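Long-range contacts in soluble lytic murein transglycosylase (Escherichia coli, PDB 1QSA), which cleaves the glycosidic bonds between N-acetylmuramic acid and N-acetylglucosamine in peptidoglycan, with formation of a 1,6-anhydro bond in the N-acetylmuramic acid: residues A[60-65]-A[72-77]; A[49-54]-A[82-87]; A[291-296]-A[575-580]. All coordinates share one frame; numbering follows the deposited sequence.

Contact 1: A[60-65]-A[72-77]; sequences NFVRAN and RTLQSR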
ATOM      1  N   ASN A  60       7.981   2.948 -34.710  1.00 14.72           N
ATOM      2  CA  ASN A  60       6.856   2.385 -35.466  1.00 13.91           C
ATOM      3  C   ASN A  60       5.994   1.480 -34.592  1.00 16.07           C
ATOM      4  O   ASN A  60       4.764   1.567 -34.630  1.00 16.14           O
ATOM      5  CB  ASN A  60       7.337   1.630 -36.707  1.00 16.79           C
ATOM      6  CG  ASN A  60       7.861   2.563 -37.793  1.00 17.33           C
ATOM      7  OD1 ASN A  60       7.652   3.780 -37.740  1.00 18.63           O
ATOM      8  ND2 ASN A  60       8.548   1.996 -38.778  1.00 21.33           N
ATOM      9  N   PHE A  61       6.637   0.672 -33.753  1.00 13.64           N
ATOM     10  CA  PHE A  61       5.902  -0.228 -32.872  1.00 13.90           C
ATOM     11  C   PHE A  61       5.095   0.538 -31.821  1.00 14.80           C
ATOM     12  O   PHE A  61       3.927   0.240 -31.570  1.00 14.13           O
ATOM     13  CB  PHE A  61       6.850  -1.224 -32.186  1.00 13.33           C
ATOM     14  CG  PHE A  61       6.146  -2.176 -31.263  1.00 12.98           C
ATOM     15  CD1 PHE A  61       5.374  -3.218 -31.778  1.00 12.70           C
ATOM     16  CD2 PHE A  61       6.221  -2.018 -29.873  1.00 13.22           C
ATOM     17  CE1 PHE A  61       4.687  -4.085 -30.927  1.00 10.50           C
ATOM     18  CE2 PHE A  61       5.536  -2.880 -29.023  1.00 11.68           C
ATOM     19  CZ  PHE A  61       4.767  -3.918 -29.559  1.00 13.35           C
ATOM     20  N   VAL A  62       5.720   1.534 -31.210  1.00 14.60           N
ATOM     21  CA  VAL A  62       5.050   2.328 -30.196  1.00 15.07           C
ATOM     22  C   VAL A  62       3.853   3.085 -30.795  1.00 16.87           C
ATOM     23  O   VAL A  62       2.762   3.077 -30.222  1.00 15.98           O
ATOM     24  CB  VAL A  62       6.048   3.301 -29.530  1.00 15.36           C
ATOM     25  CG1 VAL A  62       5.333   4.248 -28.575  1.00 15.84           C
ATOM     26  CG2 VAL A  62       7.125   2.513 -28.809  1.00 14.15           C
ATOM     27  N   ARG A  63       4.030   3.674 -31.975  1.00 16.49           N
ATOM     28  CA  ARG A  63       2.932   4.431 -32.595  1.00 19.69           C
ATOM     29  C   ARG A  63       1.780   3.524 -33.045  1.00 18.89           C
ATOM     30  O   ARG A  63       0.614   3.917 -32.986  1.00 19.63           O
ATOM     31  CB  ARG A  63       3.423   5.272 -33.782  1.00 22.63           C
ATOM     32  CG  ARG A  63       4.672   6.120 -33.531  1.00 29.37           C
ATOM     33  CD  ARG A  63       4.779   6.697 -32.111  1.00 32.28           C
ATOM     34  NE  ARG A  63       6.086   6.380 -31.525  1.00 32.12           N
ATOM     35  CZ  ARG A  63       6.563   6.875 -30.383  1.00 34.94           C
ATOM     36  NH1 ARG A  63       5.852   7.751 -29.669  1.00 34.76           N
ATOM     37  NH2 ARG A  63       7.767   6.493 -29.955  1.00 28.04           N
ATOM     38  N   ALA A  64       2.110   2.295 -33.431  1.00 17.08           N
ATOM     39  CA  ALA A  64       1.109   1.337 -33.895  1.00 16.63           C
ATOM     40  C   ALA A  64       0.335   0.661 -32.773  1.00 17.46           C
ATOM     41  O   ALA A  64      -0.706   0.059 -33.019  1.00 17.83           O
ATOM     42  CB  ALA A  64       1.765   0.273 -34.758  1.00 17.51           C
ATOM     43  N   ASN A  65       0.820   0.788 -31.542  1.00 16.35           N
ATOM     44  CA  ASN A  65       0.197   0.130 -30.399  1.00 14.96           C
ATOM     45  C   ASN A  65       0.008   1.086 -29.217  1.00 15.92           C
ATOM     46  O   ASN A  65       0.494   0.821 -28.110  1.00 14.58           O
ATOM     47  CB  ASN A  65       1.068  -1.074 -30.003  1.00 15.02           C
ATOM     48  CG  ASN A  65       1.147  -2.123 -31.105  1.00 16.06           C
ATOM     49  OD1 ASN A  65       0.290  -3.004 -31.192  1.00 16.72           O
ATOM     50  ND2 ASN A  65       2.166  -2.025 -31.961  1.00 13.78           N
ATOM     51  N   ARG A  72       4.031   1.144 -24.149  1.00 15.60           N
ATOM     52  CA  ARG A  72       4.181   2.380 -23.399  1.00 19.96           C
ATOM     53  C   ARG A  72       5.445   2.364 -22.550  1.00 18.79           C
ATOM     54  O   ARG A  72       6.179   3.358 -22.514  1.00 20.46           O
ATOM     55  CB  ARG A  72       2.936   2.675 -22.558  1.00 22.98           C
ATOM     56  CG  ARG A  72       1.659   2.773 -23.407  1.00 32.43           C
ATOM     57  CD  ARG A  72       0.418   3.041 -22.555  1.00 40.79           C
ATOM     58  NE  ARG A  72      -0.140   4.380 -22.765  1.00 48.83           N
ATOM     59  CZ  ARG A  72       0.367   5.508 -22.264  1.00 52.21           C
ATOM     60  NH1 ARG A  72       1.462   5.492 -21.509  1.00 54.68           N
ATOM     61  NH2 ARG A  72      -0.228   6.663 -22.522  1.00 54.31           N
ATOM     62  N   THR A  73       5.749   1.223 -21.944  1.00 18.62           N
ATOM     63  CA  THR A  73       6.959   1.109 -21.134  1.00 18.91           C
ATOM     64  C   THR A  73       8.199   1.056 -22.036  1.00 19.37           C
ATOM     65  O   THR A  73       9.294   1.474 -21.628  1.00 17.16           O
ATOM     66  CB  THR A  73       6.941  -0.118 -20.196  1.00 20.07           C
ATOM     67  OG1 THR A  73       6.834  -1.326 -20.955  1.00 19.86           O
ATOM     68  CG2 THR A  73       5.788  -0.023 -19.198  1.00 19.93           C
ATOM     69  N   LEU A  74       8.029   0.558 -23.264  1.00 16.93           N
ATOM     70  CA  LEU A  74       9.149   0.468 -24.209  1.00 17.45           C
ATOM     71  C   LEU A  74       9.748   1.841 -24.545  1.00 15.70           C
ATOM     72  O   LEU A  74      10.943   1.943 -24.854  1.00 15.27           O
ATOM     73  CB  LEU A  74       8.722  -0.254 -25.494  1.00 17.68           C
ATOM     74  CG  LEU A  74       9.810  -0.505 -26.553  1.00 16.53           C
ATOM     75  CD1 LEU A  74      10.960  -1.331 -25.968  1.00 17.05           C
ATOM     76  CD2 LEU A  74       9.208  -1.207 -27.774  1.00 16.70           C
ATOM     77  N   GLN A  75       8.931   2.890 -24.469  1.00 16.17           N
ATOM     78  CA  GLN A  75       9.387   4.256 -24.750  1.00 15.71           C
ATOM     79  C   GLN A  75      10.525   4.641 -23.784  1.00 16.37           C
ATOM     80  O   GLN A  75      11.607   5.087 -24.204  1.00 14.47           O
ATOM     81  CB  GLN A  75       8.218   5.226 -24.607  0.60 16.63           C
ATOM     82  CG  GLN A  75       8.523   6.646 -25.037  0.60 16.79           C
ATOM     83  CD  GLN A  75       8.815   6.769 -26.525  0.60 19.39           C
ATOM     84  OE1 GLN A  75       8.589   5.836 -27.302  0.60 17.42           O
ATOM     85  NE2 GLN A  75       9.336   7.920 -26.925  0.60 18.33           N
ATOM     86  N   SER A  76      10.282   4.461 -22.485  1.00 14.61           N
ATOM     87  CA  SER A  76      11.306   4.754 -21.483  1.00 13.31           C
ATOM     88  C   SER A  76      12.458   3.747 -21.539  1.00 13.48           C
ATOM     89  O   SER A  76      13.614   4.134 -21.384  1.00 11.71           O
ATOM     90  CB  SER A  76      10.706   4.796 -20.066  0.75 11.54           C
ATOM     91  OG  SER A  76       9.943   5.971 -19.869  0.75 12.71           O
ATOM     92  N   ARG A  77      12.157   2.469 -21.800  1.00 11.48           N
ATOM     93  CA  ARG A  77      13.192   1.441 -21.894  1.00 12.66           C
ATOM     94  C   ARG A  77      14.160   1.725 -23.059  1.00 12.55           C
ATOM     95  O   ARG A  77      15.388   1.613 -22.906  1.00 12.24           O
ATOM     96  CB  ARG A  77      12.557   0.063 -22.065  1.00 14.42           C
ATOM     97  CG  ARG A  77      13.562  -1.075 -22.154  1.00 15.69           C
ATOM     98  CD  ARG A  77      12.854  -2.426 -22.225  1.00 19.61           C
ATOM     99  NE  ARG A  77      13.804  -3.515 -22.442  1.00 23.18           N
ATOM    100  CZ  ARG A  77      13.482  -4.810 -22.448  1.00 26.95           C
ATOM    101  NH1 ARG A  77      12.224  -5.195 -22.257  1.00 29.18           N
ATOM    102  NH2 ARG A  77      14.424  -5.727 -22.660  1.00 28.28           N
TER
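The carbonyl of F61, whose ring meets L74 of the facing helix, takes a nearly straight bond from N65: ND2 sits 2.9 Å from F61 O with an N-H...O angle of 172°. The donor lies in the carbonyl plane on a lone pair, and F61 O lies in the plane of the N65 amide. This bond fixes the rotation of the amide just where helix 55-64 gives out. Across the contact, the ring of F61 and the side chain of L74 cross at about a right angle, with F61 CD2 3.7 Å from L74 CD2. L74 has CG anti to its backbone N (chi1 -176°), and of the methyls on that carbon it is CD2 that meets the ring. V62 CG2 adds a looser touch, 4.4 Å from L74 CD2.

On the other side of V62, in the Q75 conformer described here, R63 NH2 reaches Q75 OE1 at 2.9 Å. The bond is weak because its hydrogen points poorly, and the guanidinium and amide planes stand almost perpendicular. The firmer hold on R63 is local, from its NE to the carbonyl of T59; Q75 NE2 has a weak bond to F94 O. V62 CG1 backs the guanidinium, 3.4 Å above its plane and over its centre, and also comes 3.8 Å from Q75 OE1.

The axes of 60-64 and 72-77 approach to 9.6 Å and run nearly antiparallel, 150° apart, as in a helical hairpin of the alpha-superhelix. F61 also packs on E42 and I46 of helix 38-48, so its ring joins three helices. The chemistry is mixed: F61 and L74 make the buried apolar touch, while V62 and Q75, with R63 laid over V62 CG1, make up much of the rest. Packing holds the pair more than the weak R63-Q75 bond.

Contact 2: A[49-54]-A[82-87]; sequences DLMNQP and LARRED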
ATOM      1  N   ASP A  49      16.447  -8.265 -29.117  1.00 17.32           N
ATOM      2  CA  ASP A  49      17.657  -7.730 -29.730  1.00 18.48           C
ATOM      3  C   ASP A  49      17.635  -6.208 -29.595  1.00 16.25           C
ATOM      4  O   ASP A  49      18.043  -5.503 -30.514  1.00 15.78           O
ATOM      5  CB  ASP A  49      17.675  -8.133 -31.218  1.00 21.55           C
ATOM      6  CG  ASP A  49      19.050  -7.982 -31.862  1.00 24.72           C
ATOM      7  OD1 ASP A  49      20.066  -8.105 -31.142  1.00 27.93           O
ATOM      8  OD2 ASP A  49      19.107  -7.756 -33.095  1.00 28.07           O
ATOM      9  N   LEU A  50      17.203  -5.707 -28.437  1.00 14.90           N
ATOM     10  CA  LEU A  50      17.093  -4.263 -28.238  1.00 14.16           C
ATOM     11  C   LEU A  50      18.394  -3.485 -28.466  1.00 13.77           C
ATOM     12  O   LEU A  50      18.364  -2.363 -28.966  1.00 13.22           O
ATOM     13  CB  LEU A  50      16.510  -3.934 -26.856  1.00 14.64           C
ATOM     14  CG  LEU A  50      15.851  -2.546 -26.792  1.00 15.25           C
ATOM     15  CD1 LEU A  50      14.636  -2.481 -27.733  1.00 15.72           C
ATOM     16  CD2 LEU A  50      15.462  -2.194 -25.352  1.00 15.87           C
ATOM     17  N   MET A  51      19.528  -4.099 -28.146  1.00 14.23           N
ATOM     18  CA  MET A  51      20.815  -3.408 -28.322  1.00 14.20           C
ATOM     19  C   MET A  51      21.180  -3.127 -29.781  1.00 16.27           C
ATOM     20  O   MET A  51      22.021  -2.276 -30.054  1.00 17.41           O
ATOM     21  CB  MET A  51      21.941  -4.182 -27.636  1.00 14.66           C
ATOM     22  CG  MET A  51      21.860  -4.174 -26.117  1.00 17.73           C
ATOM     23  SD  MET A  51      23.298  -4.999 -25.373  1.00 26.09           S
ATOM     24  CE  MET A  51      23.387  -4.171 -23.817  1.00 26.95           C
ATOM     25  N   ASN A  52      20.522  -3.815 -30.713  1.00 16.41           N
ATOM     26  CA  ASN A  52      20.798  -3.640 -32.136  1.00 17.20           C
ATOM     27  C   ASN A  52      19.616  -3.086 -32.924  1.00 18.54           C
ATOM     28  O   ASN A  52      19.656  -3.014 -34.154  1.00 19.66           O
ATOM     29  CB  ASN A  52      21.249  -4.978 -32.722  1.00 19.73           C
ATOM     30  CG  ASN A  52      22.557  -5.449 -32.123  1.00 19.83           C
ATOM     31  OD1 ASN A  52      23.538  -4.707 -32.104  1.00 24.44           O
ATOM     32  ND2 ASN A  52      22.572  -6.664 -31.614  1.00 22.23           N
ATOM     33  N   GLN A  53      18.568  -2.678 -32.220  1.00 16.65           N
ATOM     34  CA  GLN A  53      17.396  -2.150 -32.898  1.00 17.76           C
ATOM     35  C   GLN A  53      17.500  -0.691 -33.318  1.00 18.45           C
ATOM     36  O   GLN A  53      17.945   0.160 -32.540  1.00 17.23           O
ATOM     37  CB  GLN A  53      16.151  -2.282 -32.010  1.00 18.41           C
ATOM     38  CG  GLN A  53      15.721  -3.688 -31.716  1.00 18.74           C
ATOM     39  CD  GLN A  53      15.106  -4.376 -32.912  1.00 20.36           C
ATOM     40  OE1 GLN A  53      14.903  -3.764 -33.970  1.00 22.22           O
ATOM     41  NE2 GLN A  53      14.807  -5.660 -32.757  1.00 21.07           N
ATOM     42  N   PRO A  54      17.142  -0.386 -34.580  1.00 17.63           N
ATOM     43  CA  PRO A  54      17.204   1.017 -34.996  1.00 17.60           C
ATOM     44  C   PRO A  54      15.978   1.716 -34.381  1.00 16.77           C
ATOM     45  O   PRO A  54      14.924   1.095 -34.207  1.00 16.24           O
ATOM     46  CB  PRO A  54      17.112   0.938 -36.526  1.00 17.40           C
ATOM     47  CG  PRO A  54      16.386  -0.345 -36.783  1.00 16.89           C
ATOM     48  CD  PRO A  54      16.934  -1.284 -35.734  1.00 17.94           C
ATOM     49  N   LEU A  82      19.224   3.976 -25.714  1.00 10.54           N
ATOM     50  CA  LEU A  82      19.925   4.999 -26.489  1.00 12.00           C
ATOM     51  C   LEU A  82      20.960   5.687 -25.594  1.00 13.24           C
ATOM     52  O   LEU A  82      22.049   6.022 -26.051  1.00 13.97           O
ATOM     53  CB  LEU A  82      18.936   5.996 -27.109  1.00 11.08           C
ATOM     54  CG  LEU A  82      18.068   5.370 -28.212  1.00 10.19           C
ATOM     55  CD1 LEU A  82      16.966   6.335 -28.594  1.00 12.09           C
ATOM     56  CD2 LEU A  82      18.907   5.001 -29.433  1.00 13.24           C
ATOM     57  N   ALA A  83      20.651   5.829 -24.303  1.00 12.62           N
ATOM     58  CA  ALA A  83      21.605   6.434 -23.368  1.00 13.20           C
ATOM     59  C   ALA A  83      22.808   5.495 -23.214  1.00 13.61           C
ATOM     60  O   ALA A  83      23.960   5.944 -23.181  1.00 14.85           O
ATOM     61  CB  ALA A  83      20.941   6.696 -22.008  1.00 12.39           C
ATOM     62  N   ARG A  84      22.551   4.187 -23.178  1.00 13.50           N
ATOM     63  CA  ARG A  84      23.628   3.200 -23.053  1.00 13.89           C
ATOM     64  C   ARG A  84      24.575   3.291 -24.259  1.00 13.93           C
ATOM     65  O   ARG A  84      25.789   3.119 -24.111  1.00 15.34           O
ATOM     66  CB  ARG A  84      23.067   1.785 -22.963  1.00 12.65           C
ATOM     67  CG  ARG A  84      24.121   0.721 -22.677  1.00 13.23           C
ATOM     68  CD  ARG A  84      23.566  -0.681 -22.958  1.00 13.78           C
ATOM     69  NE  ARG A  84      23.300  -0.885 -24.387  1.00 14.23           N
ATOM     70  CZ  ARG A  84      24.226  -1.126 -25.314  1.00 15.53           C
ATOM     71  NH1 ARG A  84      25.507  -1.256 -24.978  1.00 17.04           N
ATOM     72  NH2 ARG A  84      23.872  -1.275 -26.582  1.00 14.44           N
ATOM     73  N   ARG A  85      24.021   3.554 -25.447  1.00 13.17           N
ATOM     74  CA  ARG A  85      24.816   3.703 -26.672  1.00 13.06           C
ATOM     75  C   ARG A  85      25.494   5.069 -26.737  1.00 14.19           C
ATOM     76  O   ARG A  85      26.285   5.329 -27.653  1.00 15.40           O
ATOM     77  CB  ARG A  85      23.927   3.622 -27.907  1.00 13.34           C
ATOM     78  CG  ARG A  85      23.142   2.334 -28.064  1.00 11.54           C
ATOM     79  CD  ARG A  85      22.234   2.451 -29.269  1.00 12.26           C
ATOM     80  NE  ARG A  85      21.300   1.327 -29.311  1.00 13.03           N
ATOM     81  CZ  ARG A  85      20.438   1.095 -30.300  1.00 13.52           C
ATOM     82  NH1 ARG A  85      20.368   1.917 -31.335  1.00 13.12           N
ATOM     83  NH2 ARG A  85      19.631   0.047 -30.234  1.00 13.19           N
ATOM     84  N   GLU A  86      25.152   5.945 -25.790  1.00 13.73           N
ATOM     85  CA  GLU A  86      25.651   7.330 -25.745  1.00 16.74           C
ATOM     86  C   GLU A  86      25.194   8.114 -26.988  1.00 15.82           C
ATOM     87  O   GLU A  86      25.846   9.061 -27.447  1.00 17.03           O
ATOM     88  CB  GLU A  86      27.176   7.377 -25.566  1.00 19.76           C
ATOM     89  CG  GLU A  86      27.621   6.823 -24.216  1.00 26.30           C
ATOM     90  CD  GLU A  86      29.119   6.920 -23.996  1.00 29.33           C
ATOM     91  OE1 GLU A  86      29.673   8.025 -24.132  1.00 32.88           O
ATOM     92  OE2 GLU A  86      29.742   5.891 -23.670  1.00 33.61           O
ATOM     93  N   ASP A  87      24.048   7.701 -27.524  1.00 14.87           N
ATOM     94  CA  ASP A  87      23.447   8.325 -28.692  1.00 14.22           C
ATOM     95  C   ASP A  87      22.498   9.414 -28.182  1.00 14.02           C
ATOM     96  O   ASP A  87      21.266   9.274 -28.221  1.00 12.01           O
ATOM     97  CB  ASP A  87      22.697   7.252 -29.509  1.00 13.81           C
ATOM     98  CG  ASP A  87      22.097   7.794 -30.790  1.00 16.42           C
ATOM     99  OD1 ASP A  87      22.367   8.955 -31.153  1.00 15.70           O
ATOM    100  OD2 ASP A  87      21.333   7.046 -31.439  1.00 17.00           O
TER
HETATM  101  O   HOH W   1      24.517  -1.281 -29.690  1.00 26.43           O
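R85 reaches the 49-54 loop end-on and grips one acceptor twice: NH2 lies 2.9 Å and NH1 3.2 Å from Q53 O. The carbonyl oxygen sits in the guanidinium plane, and the NH2 bond is the straighter (159° against 137°). NH2 also gives a weak bond to L50 O at 3.0 Å, an oxygen that also accepts from the backbone N of Q53. M51 O, 3.3 Å from R85 NH2, is not bonded to it. The chain of R85, extended from CG to NE, brings the group across to the loop, and NE forms a salt bridge with E81 OE2. NH1 has a long, weak ion pair with a sulfate, probably from the crystallisation liquor.

M51 CE lies 3.3 Å above one face of the R84 guanidinium, offset toward the rim, the two side chains crossing at about a right angle. R84 NH2 forms a salt bridge with the same E81 oxygen and a weak bond to a water, which donates to M51 O at 2.7 Å. Within the loop, N52 ND2 bonds D49 OD1 at 2.9 Å, and Q53 NE2 bonds I46 O.

A Schellman motif at E86 closes the helix end that carries both arginines, and D87 caps the next helix through G90 N. The contact thus ties the turn between helices 38-48 and 55-64 to the C-terminal end of helix 69-84, with L50 packed on F78 and L82 on helix 88-94.

Contact 3: A[291-296]-A[575-580]; sequences RVRMAL and FVESIP
L296 lays CD1 against the aliphatic part of E577, 3.7 Å from its CG, the two chains crossing obliquely. Beside this apolar touch, R293 grips E577 side-on through a single oxygen: NE stands 2.9 Å and NH2 2.8 Å from OE2, a buried salt bridge. NE comes in on the anti lone pair, whereas NH2 meets the oxygen nearly along its C-O axis. NE also has a weak bond to E577 O at 3.0 Å. The other carboxylate oxygen, OE1, is held by Y352 and K589.

S578 CB closes in on R293 O at 3.3 Å. Its OG, between backbone N and carbonyl carbon (chi1 61°), bonds back to A574 O. R293 packs on W321 and L296 on W324, both of helix 319-331.

An alanine at R293 would probably leave E577 OE2 without its two donors and open a gap beside the carboxylate.

The contact joins helix 285-298 of the helical ring to helix 572-578 of the C-terminal catalytic domain. R293 and K589 would tend to keep E577 ionised despite its burial, though nearby E320, in a long, weak ion pair with R293, may offset this: a buried ion pair set in apolar packing.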
ATOM      1  N   ARG A 291      -3.874   8.516  21.996  1.00 12.89           N
ATOM      2  CA  ARG A 291      -4.174   8.589  23.429  1.00 12.25           C
ATOM      3  C   ARG A 291      -5.604   8.112  23.703  1.00 12.35           C
ATOM      4  O   ARG A 291      -5.870   7.492  24.737  1.00 11.70           O
ATOM      5  CB  ARG A 291      -3.960  10.006  23.955  1.00 13.58           C
ATOM      6  CG  ARG A 291      -4.100  10.130  25.469  1.00 12.77           C
ATOM      7  CD  ARG A 291      -3.213   9.135  26.198  1.00 14.13           C
ATOM      8  NE  ARG A 291      -3.361   9.205  27.659  1.00 15.15           N
ATOM      9  CZ  ARG A 291      -4.283   8.545  28.351  1.00 16.47           C
ATOM     10  NH1 ARG A 291      -5.190   7.798  27.723  1.00 13.87           N
ATOM     11  NH2 ARG A 291      -4.325   8.670  29.676  1.00 17.89           N
ATOM     12  N   VAL A 292      -6.529   8.430  22.794  1.00 12.24           N
ATOM     13  CA  VAL A 292      -7.919   7.966  22.909  1.00 11.38           C
ATOM     14  C   VAL A 292      -7.907   6.436  22.828  1.00 12.60           C
ATOM     15  O   VAL A 292      -8.623   5.749  23.574  1.00 11.18           O
ATOM     16  CB  VAL A 292      -8.804   8.517  21.740  1.00 11.84           C
ATOM     17  CG1 VAL A 292     -10.145   7.799  21.681  1.00 12.05           C
ATOM     18  CG2 VAL A 292      -9.016  10.031  21.897  1.00 12.45           C
ATOM     19  N   ARG A 293      -7.099   5.900  21.917  1.00 10.69           N
ATOM     20  CA  ARG A 293      -7.012   4.445  21.765  1.00 10.99           C
ATOM     21  C   ARG A 293      -6.443   3.778  23.008  1.00 11.93           C
ATOM     22  O   ARG A 293      -6.869   2.675  23.361  1.00 13.08           O
ATOM     23  CB  ARG A 293      -6.234   4.058  20.504  1.00 10.64           C
ATOM     24  CG  ARG A 293      -7.016   4.389  19.224  1.00  9.91           C
ATOM     25  CD  ARG A 293      -6.395   3.820  17.955  1.00 10.12           C
ATOM     26  NE  ARG A 293      -7.301   4.053  16.825  1.00 12.19           N
ATOM     27  CZ  ARG A 293      -7.227   5.095  15.992  1.00 14.19           C
ATOM     28  NH1 ARG A 293      -6.211   5.941  16.057  1.00 14.35           N
ATOM     29  NH2 ARG A 293      -8.128   5.239  15.027  1.00 14.75           N
ATOM     30  N   MET A 294      -5.537   4.469  23.698  1.00 11.78           N
ATOM     31  CA  MET A 294      -4.966   3.943  24.942  1.00 12.33           C
ATOM     32  C   MET A 294      -6.081   3.813  25.990  1.00 12.53           C
ATOM     33  O   MET A 294      -6.149   2.827  26.723  1.00 12.07           O
ATOM     34  CB  MET A 294      -3.866   4.863  25.481  1.00 13.43           C
ATOM     35  CG  MET A 294      -3.352   4.423  26.861  1.00 15.56           C
ATOM     36  SD  MET A 294      -2.014   5.446  27.462  1.00 18.45           S
ATOM     37  CE  MET A 294      -0.623   4.561  26.833  1.00 22.65           C
ATOM     38  N   ALA A 295      -6.953   4.815  26.059  1.00 12.56           N
ATOM     39  CA  ALA A 295      -8.077   4.783  26.994  1.00 11.98           C
ATOM     40  C   ALA A 295      -9.025   3.637  26.633  1.00 12.29           C
ATOM     41  O   ALA A 295      -9.481   2.902  27.511  1.00 11.88           O
ATOM     42  CB  ALA A 295      -8.822   6.127  26.966  1.00 12.20           C
ATOM     43  N   LEU A 296      -9.315   3.472  25.338  1.00 10.50           N
ATOM     44  CA  LEU A 296     -10.193   2.389  24.893  1.00 10.68           C
ATOM     45  C   LEU A 296      -9.580   1.015  25.170  1.00 11.00           C
ATOM     46  O   LEU A 296     -10.274   0.070  25.550  1.00 11.46           O
ATOM     47  CB  LEU A 296     -10.462   2.486  23.386  1.00 11.10           C
ATOM     48  CG  LEU A 296     -11.468   3.544  22.932  1.00 11.71           C
ATOM     49  CD1 LEU A 296     -11.534   3.553  21.398  1.00 12.88           C
ATOM     50  CD2 LEU A 296     -12.848   3.272  23.524  1.00 11.47           C
ATOM     51  N   PHE A 575     -11.555  -3.389  21.643  1.00  9.32           N
ATOM     52  CA  PHE A 575     -10.349  -4.160  21.325  1.00  8.93           C
ATOM     53  C   PHE A 575      -9.908  -3.888  19.865  1.00  9.19           C
ATOM     54  O   PHE A 575      -8.744  -3.621  19.611  1.00 10.67           O
ATOM     55  CB  PHE A 575     -10.552  -5.652  21.556  1.00 10.72           C
ATOM     56  CG  PHE A 575      -9.304  -6.454  21.351  1.00 10.74           C
ATOM     57  CD1 PHE A 575      -8.365  -6.587  22.375  1.00 12.11           C
ATOM     58  CD2 PHE A 575      -9.018  -7.005  20.106  1.00  9.75           C
ATOM     59  CE1 PHE A 575      -7.154  -7.258  22.142  1.00 13.78           C
ATOM     60  CE2 PHE A 575      -7.820  -7.673  19.864  1.00 12.27           C
ATOM     61  CZ  PHE A 575      -6.890  -7.793  20.891  1.00 10.93           C
ATOM     62  N   VAL A 576     -10.853  -3.894  18.928  1.00  8.66           N
ATOM     63  CA  VAL A 576     -10.516  -3.623  17.524  1.00  8.61           C
ATOM     64  C   VAL A 576      -9.949  -2.208  17.357  1.00  8.41           C
ATOM     65  O   VAL A 576      -8.883  -2.015  16.757  1.00  9.93           O
ATOM     66  CB  VAL A 576     -11.765  -3.762  16.613  1.00  9.44           C
ATOM     67  CG1 VAL A 576     -11.464  -3.245  15.177  1.00  8.74           C
ATOM     68  CG2 VAL A 576     -12.203  -5.217  16.552  1.00 10.03           C
ATOM     69  N   GLU A 577     -10.631  -1.223  17.938  1.00  9.36           N
ATOM     70  CA  GLU A 577     -10.212   0.165  17.794  1.00  9.26           C
ATOM     71  C   GLU A 577      -8.878   0.496  18.452  1.00  9.93           C
ATOM     72  O   GLU A 577      -8.159   1.386  17.989  1.00 11.80           O
ATOM     73  CB  GLU A 577     -11.300   1.118  18.311  1.00  8.86           C
ATOM     74  CG  GLU A 577     -11.050   2.563  17.891  1.00 10.45           C
ATOM     75  CD  GLU A 577     -10.942   2.707  16.383  1.00 10.06           C
ATOM     76  OE1 GLU A 577     -11.841   2.238  15.675  1.00 11.58           O
ATOM     77  OE2 GLU A 577      -9.954   3.273  15.888  1.00 12.87           O
ATOM     78  N   SER A 578      -8.548  -0.219  19.527  1.00 10.49           N
ATOM     79  CA  SER A 578      -7.313   0.022  20.262  1.00 11.17           C
ATOM     80  C   SER A 578      -6.094  -0.759  19.767  1.00 11.07           C
ATOM     81  O   SER A 578      -4.991  -0.592  20.296  1.00 12.81           O
ATOM     82  CB  SER A 578      -7.518  -0.189  21.773  1.00 12.02           C
ATOM     83  OG  SER A 578      -7.906  -1.517  22.062  1.00 11.46           O
ATOM     84  N   ILE A 579      -6.274  -1.612  18.764  1.00 11.15           N
ATOM     85  CA  ILE A 579      -5.129  -2.342  18.190  1.00 11.75           C
ATOM     86  C   ILE A 579      -4.114  -1.241  17.818  1.00 11.26           C
ATOM     87  O   ILE A 579      -4.425  -0.321  17.071  1.00 13.43           O
ATOM     88  CB  ILE A 579      -5.559  -3.142  16.953  1.00 11.17           C
ATOM     89  CG1 ILE A 579      -6.333  -4.392  17.413  1.00 10.00           C
ATOM     90  CG2 ILE A 579      -4.329  -3.529  16.120  1.00 10.46           C
ATOM     91  CD1 ILE A 579      -6.998  -5.196  16.275  1.00 11.16           C
ATOM     92  N   PRO A 580      -2.895  -1.321  18.370  1.00 14.33           N
ATOM     93  CA  PRO A 580      -1.871  -0.301  18.108  1.00 15.77           C
ATOM     94  C   PRO A 580      -1.249  -0.167  16.728  1.00 15.73           C
ATOM     95  O   PRO A 580      -0.671   0.874  16.432  1.00 17.07           O
ATOM     96  CB  PRO A 580      -0.832  -0.559  19.198  1.00 16.99           C
ATOM     97  CG  PRO A 580      -0.935  -2.015  19.438  1.00 16.76           C
ATOM     98  CD  PRO A 580      -2.421  -2.327  19.339  1.00 16.76           C
TER

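Contacts 1 and 2 are neighbours, their centres 15 Å apart, and both use helix 69-84. Along the chain, contact 1 is nested inside the loop that contact 2 closes. L50 connects them: its CD2 lies 3.6 Å from R77 NE, and its CD1 4.2 Å from L74 CD1. Contact 3 lies on the opposite side of the chain's centre, about 51 Å from contact 1 and 57 Å from contact 2, centre to centre. Its nearest atoms are still about 36 and 44 Å from theirs. Contact 1 joins successive helices and contact 2 a loop to a helix end; contact 3 spans 279 residues to reach the catalytic domain. All three lie away from the predicted active-site residue E478.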